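Long-range contact in protein 1d10 (Caenorhabditis elegans, PDB 1T9F), which is of unknown function but has three MIR repeats, and is probably an SDF2-like secretory-pathway protein with a beta-trefoil fold: residues D3-F15 against Q54-A68. Numbering follows the deposited sequence.
Sequences DEDFVTCYSVLKF and QIFPALNAKCNRGDA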
loop_
_atom_site.group_PDB
_atom_site.type_symbol
_atom_site.label_atom_id
_atom_site.label_comp_id
_atom_site.label_asym_id
_atom_site.label_seq_id
_atom_site.Cartn_x
_atom_site.Cartn_y
_atom_site.Cartn_z
ATOM N N ASP A 3 20.429 0.496 13.582
ATOM C CA ASP A 3 19.328 1.359 14.003
ATOM C C ASP A 3 19.155 2.562 13.082
ATOM O O ASP A 3 18.388 3.475 13.388
ATOM C CB ASP A 3 19.567 1.846 15.437
ATOM C CG ASP A 3 20.165 0.768 16.328
ATOM O OD1 ASP A 3 19.622 -0.358 16.350
ATOM O OD2 ASP A 3 21.178 1.050 17.008
ATOM N N GLU A 4 19.863 2.561 11.958
ATOM C CA GLU A 4 19.781 3.663 11.011
ATOM C C GLU A 4 19.515 3.166 9.590
ATOM O O GLU A 4 19.899 3.804 8.611
ATOM C CB GLU A 4 21.072 4.496 11.065
ATOM C CG GLU A 4 21.015 5.802 10.281
ATOM C CD GLU A 4 22.107 6.782 10.678
ATOM O OE1 GLU A 4 22.187 7.867 10.060
ATOM O OE2 GLU A 4 22.882 6.475 11.609
ATOM N N ASP A 5 18.852 2.018 9.487
ATOM C CA ASP A 5 18.504 1.445 8.190
ATOM C C ASP A 5 17.060 1.847 7.898
ATOM O O ASP A 5 16.280 1.071 7.343
ATOM C CB ASP A 5 18.629 -0.086 8.224
ATOM C CG ASP A 5 17.608 -0.749 9.146
ATOM O OD1 ASP A 5 17.626 -1.995 9.252
ATOM O OD2 ASP A 5 16.788 -0.035 9.764
ATOM N N PHE A 6 16.716 3.073 8.276
ATOM C CA PHE A 6 15.364 3.585 8.096
ATOM C C PHE A 6 14.912 3.805 6.661
ATOM O O PHE A 6 15.717 3.992 5.754
ATOM C CB PHE A 6 15.183 4.882 8.890
ATOM C CG PHE A 6 16.302 5.865 8.714
ATOM C CD1 PHE A 6 16.568 6.427 7.471
ATOM C CD2 PHE A 6 17.091 6.233 9.797
ATOM C CE1 PHE A 6 17.609 7.347 7.309
ATOM C CE2 PHE A 6 18.131 7.150 9.646
ATOM C CZ PHE A 6 18.390 7.708 8.398
ATOM N N VAL A 7 13.596 3.771 6.478
ATOM C CA VAL A 7 12.972 3.977 5.180
ATOM C C VAL A 7 12.955 5.479 4.950
ATOM O O VAL A 7 12.601 6.242 5.849
ATOM C CB VAL A 7 11.531 3.439 5.183
ATOM C CG1 VAL A 7 10.905 3.633 3.823
ATOM C CG2 VAL A 7 11.531 1.967 5.572
ATOM N N THR A 8 13.326 5.903 3.746
ATOM C CA THR A 8 13.400 7.325 3.438
ATOM C C THR A 8 12.381 7.842 2.431
ATOM O O THR A 8 11.845 7.093 1.612
ATOM C CB THR A 8 14.808 7.687 2.938
ATOM O OG1 THR A 8 15.051 7.034 1.687
ATOM C CG2 THR A 8 15.860 7.232 3.947
ATOM N N CYS A 9 12.136 9.143 2.489
ATOM C CA CYS A 9 11.176 9.775 1.606
ATOM C C CYS A 9 11.644 9.712 0.152
ATOM O O CYS A 9 12.805 9.964 -0.143
ATOM C CB CYS A 9 10.966 11.218 2.048
ATOM S SG CYS A 9 9.273 11.808 1.783
ATOM N N TYR A 10 10.720 9.365 -0.738
ATOM C CA TYR A 10 10.972 9.212 -2.171
ATOM C C TYR A 10 11.761 7.956 -2.519
ATOM O O TYR A 10 12.180 7.775 -3.663
ATOM C CB TYR A 10 11.668 10.450 -2.751
ATOM C CG TYR A 10 10.767 11.659 -2.765
ATOM C CD1 TYR A 10 9.526 11.615 -3.397
ATOM C CD2 TYR A 10 11.136 12.831 -2.114
ATOM C CE1 TYR A 10 8.671 12.712 -3.374
ATOM C CE2 TYR A 10 10.293 13.929 -2.085
ATOM C CZ TYR A 10 9.064 13.866 -2.715
ATOM O OH TYR A 10 8.234 14.960 -2.679
ATOM N N SER A 11 11.978 7.089 -1.538
ATOM C CA SER A 11 12.681 5.847 -1.824
ATOM C C SER A 11 11.681 4.988 -2.603
ATOM O O SER A 11 10.473 5.213 -2.522
ATOM C CB SER A 11 13.095 5.154 -0.521
ATOM O OG SER A 11 11.973 4.915 0.308
ATOM N N VAL A 12 12.180 4.029 -3.376
ATOM C CA VAL A 12 11.319 3.146 -4.156
ATOM C C VAL A 12 11.542 1.741 -3.637
ATOM O O VAL A 12 12.683 1.289 -3.551
ATOM C CB VAL A 12 11.679 3.158 -5.655
ATOM C CG1 VAL A 12 10.823 2.153 -6.398
ATOM C CG2 VAL A 12 11.465 4.537 -6.231
ATOM N N LEU A 13 10.464 1.047 -3.303
ATOM C CA LEU A 13 10.602 -0.300 -2.770
ATOM C C LEU A 13 9.369 -1.171 -2.957
ATOM O O LEU A 13 8.364 -0.731 -3.513
ATOM C CB LEU A 13 10.969 -0.201 -1.287
ATOM C CG LEU A 13 10.268 0.942 -0.553
ATOM C CD1 LEU A 13 8.825 0.581 -0.358
ATOM C CD2 LEU A 13 10.930 1.218 0.782
ATOM N N LYS A 14 9.471 -2.417 -2.505
ATOM C CA LYS A 14 8.379 -3.377 -2.589
ATOM C C LYS A 14 7.807 -3.592 -1.196
ATOM O O LYS A 14 8.546 -3.571 -0.209
ATOM C CB LYS A 14 8.884 -4.721 -3.121
ATOM C CG LYS A 14 9.504 -4.672 -4.500
ATOM C CD LYS A 14 10.364 -5.910 -4.725
ATOM C CE LYS A 14 11.094 -5.852 -6.049
ATOM N NZ LYS A 14 12.275 -6.773 -6.055
ATOM N N PHE A 15 6.495 -3.792 -1.119
ATOM C CA PHE A 15 5.816 -4.045 0.143
ATOM C C PHE A 15 5.397 -5.509 0.141
ATOM O O PHE A 15 4.524 -5.913 -0.628
ATOM C CB PHE A 15 4.585 -3.147 0.294
ATOM C CG PHE A 15 4.921 -1.699 0.545
ATOM C CD1 PHE A 15 5.358 -0.881 -0.491
ATOM C CD2 PHE A 15 4.856 -1.173 1.829
ATOM C CE1 PHE A 15 5.732 0.435 -0.249
ATOM C CE2 PHE A 15 5.229 0.144 2.085
ATOM C CZ PHE A 15 5.669 0.948 1.045
ATOM N N GLN A 54 6.622 4.162 -4.735
ATOM C CA GLN A 54 7.475 5.230 -4.248
ATOM C C GLN A 54 6.827 5.961 -3.092
ATOM O O GLN A 54 5.676 6.393 -3.169
ATOM C CB GLN A 54 7.787 6.221 -5.369
ATOM C CG GLN A 54 8.706 7.349 -4.927
ATOM C CD GLN A 54 9.245 8.126 -6.106
ATOM O OE1 GLN A 54 8.538 8.341 -7.086
ATOM N NE2 GLN A 54 10.498 8.560 -6.013
ATOM N N ILE A 55 7.576 6.096 -2.010
ATOM C CA ILE A 55 7.082 6.781 -0.830
ATOM C C ILE A 55 7.085 8.288 -1.034
ATOM O O ILE A 55 8.116 8.875 -1.371
ATOM C CB ILE A 55 7.938 6.436 0.400
ATOM C CG1 ILE A 55 7.893 4.924 0.638
ATOM C CG2 ILE A 55 7.421 7.185 1.623
ATOM C CD1 ILE A 55 8.818 4.462 1.701
ATOM N N PHE A 56 5.914 8.898 -0.841
ATOM C CA PHE A 56 5.729 10.341 -0.968
ATOM C C PHE A 56 5.300 10.928 0.373
ATOM O O PHE A 56 4.717 10.228 1.202
ATOM C CB PHE A 56 4.626 10.658 -1.984
ATOM C CG PHE A 56 5.124 10.878 -3.384
ATOM C CD1 PHE A 56 5.724 9.851 -4.095
ATOM C CD2 PHE A 56 4.982 12.120 -3.992
ATOM C CE1 PHE A 56 6.176 10.053 -5.399
ATOM C CE2 PHE A 56 5.433 12.335 -5.302
ATOM C CZ PHE A 56 6.029 11.298 -6.002
ATOM N N PRO A 57 5.580 12.222 0.607
ATOM C CA PRO A 57 5.162 12.811 1.884
ATOM C C PRO A 57 3.640 12.892 1.837
ATOM O O PRO A 57 3.052 12.754 0.761
ATOM C CB PRO A 57 5.830 14.184 1.868
ATOM C CG PRO A 57 5.860 14.524 0.399
ATOM C CD PRO A 57 6.282 13.214 -0.232
ATOM N N ALA A 58 3.003 13.094 2.988
ATOM C CA ALA A 58 1.545 13.181 3.049
ATOM C C ALA A 58 1.035 14.289 2.128
ATOM O O ALA A 58 1.791 15.190 1.764
ATOM C CB ALA A 58 1.101 13.438 4.484
ATOM N N LEU A 59 -0.242 14.222 1.756
ATOM C CA LEU A 59 -0.827 15.221 0.856
ATOM C C LEU A 59 -0.503 16.659 1.233
ATOM O O LEU A 59 -0.121 17.459 0.378
ATOM C CB LEU A 59 -2.349 15.070 0.775
ATOM C CG LEU A 59 -3.024 16.124 -0.119
ATOM C CD1 LEU A 59 -2.599 15.916 -1.564
ATOM C CD2 LEU A 59 -4.536 16.025 -0.000
ATOM N N ASN A 60 -0.651 16.998 2.507
ATOM C CA ASN A 60 -0.377 18.371 2.926
ATOM C C ASN A 60 0.954 18.546 3.651
ATOM O O ASN A 60 1.102 19.419 4.508
ATOM C CB ASN A 60 -1.532 18.886 3.788
ATOM C CG ASN A 60 -2.845 18.942 3.019
ATOM O OD1 ASN A 60 -2.932 19.577 1.962
ATOM N ND2 ASN A 60 -3.870 18.276 3.542
ATOM N N ALA A 61 1.925 17.717 3.285
ATOM C CA ALA A 61 3.251 17.772 3.878
ATOM C C ALA A 61 4.285 17.863 2.768
ATOM O O ALA A 61 3.946 17.882 1.588
ATOM C CB ALA A 61 3.502 16.529 4.721
ATOM N N LYS A 62 5.549 17.912 3.162
ATOM C CA LYS A 62 6.653 17.984 2.219
ATOM C C LYS A 62 7.854 17.300 2.862
ATOM O O LYS A 62 7.954 17.227 4.085
ATOM C CB LYS A 62 6.980 19.446 1.904
ATOM C CG LYS A 62 7.280 20.275 3.142
ATOM C CD LYS A 62 7.447 21.752 2.810
ATOM C CE LYS A 62 7.599 22.579 4.079
ATOM N NZ LYS A 62 7.648 24.039 3.787
ATOM N N CYS A 63 8.763 16.792 2.042
ATOM C CA CYS A 63 9.935 16.118 2.569
ATOM C C CYS A 63 11.085 16.226 1.588
ATOM O O CYS A 63 10.908 16.654 0.452
ATOM C CB CYS A 63 9.628 14.643 2.793
ATOM S SG CYS A 63 9.563 13.732 1.218
ATOM N N ASN A 64 12.264 15.818 2.033
ATOM C CA ASN A 64 13.454 15.835 1.196
ATOM C C ASN A 64 13.911 14.400 0.964
ATOM O O ASN A 64 13.968 13.601 1.900
ATOM C CB ASN A 64 14.566 16.621 1.887
ATOM C CG ASN A 64 14.262 18.100 1.974
ATOM O OD1 ASN A 64 14.660 18.771 2.922
ATOM N ND2 ASN A 64 13.564 18.620 0.974
ATOM N N ARG A 65 14.224 14.067 -0.283
ATOM C CA ARG A 65 14.688 12.725 -0.597
ATOM C C ARG A 65 15.761 12.368 0.421
ATOM O O ARG A 65 16.665 13.162 0.682
ATOM C CB ARG A 65 15.266 12.675 -2.017
ATOM C CG ARG A 65 15.260 14.013 -2.747
ATOM C CD ARG A 65 16.229 15.006 -2.102
ATOM N NE ARG A 65 15.955 16.388 -2.494
ATOM C CZ ARG A 65 16.624 17.440 -2.031
ATOM N NH1 ARG A 65 17.612 17.269 -1.159
ATOM N NH2 ARG A 65 16.300 18.664 -2.430
ATOM N N GLY A 66 15.656 11.183 1.011
ATOM C CA GLY A 66 16.635 10.780 2.001
ATOM C C GLY A 66 16.150 11.006 3.422
ATOM O O GLY A 66 16.733 10.483 4.375
ATOM N N ASP A 67 15.086 11.788 3.575
ATOM C CA ASP A 67 14.532 12.053 4.900
ATOM C C ASP A 67 13.951 10.778 5.492
ATOM O O ASP A 67 13.261 10.026 4.811
ATOM C CB ASP A 67 13.429 13.117 4.834
ATOM C CG ASP A 67 13.978 14.517 4.676
ATOM O OD1 ASP A 67 15.217 14.674 4.729
ATOM O OD2 ASP A 67 13.173 15.459 4.509
ATOM N N ALA A 68 14.241 10.536 6.763
ATOM C CA ALA A 68 13.723 9.363 7.437
ATOM C C ALA A 68 12.242 9.584 7.668
ATOM O O ALA A 68 11.792 10.718 7.821
ATOM C CB ALA A 68 14.435 9.166 8.769
HETATM O O HOH W 1 8.720 17.191 -0.881
#
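V12 and Q54 face each other as an antiparallel non-hydrogen-bonded pair, beyond which I55 N donates to S11 O and Y10 N to I55 O, while C9 N, within the type II turn T8–S11, donates to D67 O (2.7 Å). The disulfide C9–C63 joins the chain leading into strand 12-17 to the loop that follows strand 53-57. Y10 lies along this loop: its CE1 points at the centre of the F56 ring, an edge-to-face pair with planes 80° apart, while C63 SG sits obliquely 3.4 Å from CE2. At the ring's far end OH packs on P57 CD, and a water links it to C63 N. These two strands are neighbours in the six-stranded barrel of the beta-trefoil fold expected of MIR domains. A serine in place of Y10 would probably leave the F56 face and the disulfide sulfur without their aromatic partner. Q54, long enough to pass the strand pair, extends with CG anti to its own N (chi1 -179°) and donates from NE2 to Y10 O almost straight (174°), the acceptor lying in its amide plane. I55 points toward segment 3-15, its CD1 3.5 Å from S11 OG, and its buried, apolar surroundings, L13 CD2 and L77 among them, suit a branched aliphatic side chain. The hydroxyl of S11 folds back to T8 O, which also accepts from S11 N. At G66's backbone angles, in the turn N64–D67, a side chain would jam against R65 O. Further out, the A68 methyl sits over the F6 ring, 3.8 Å from its centroid.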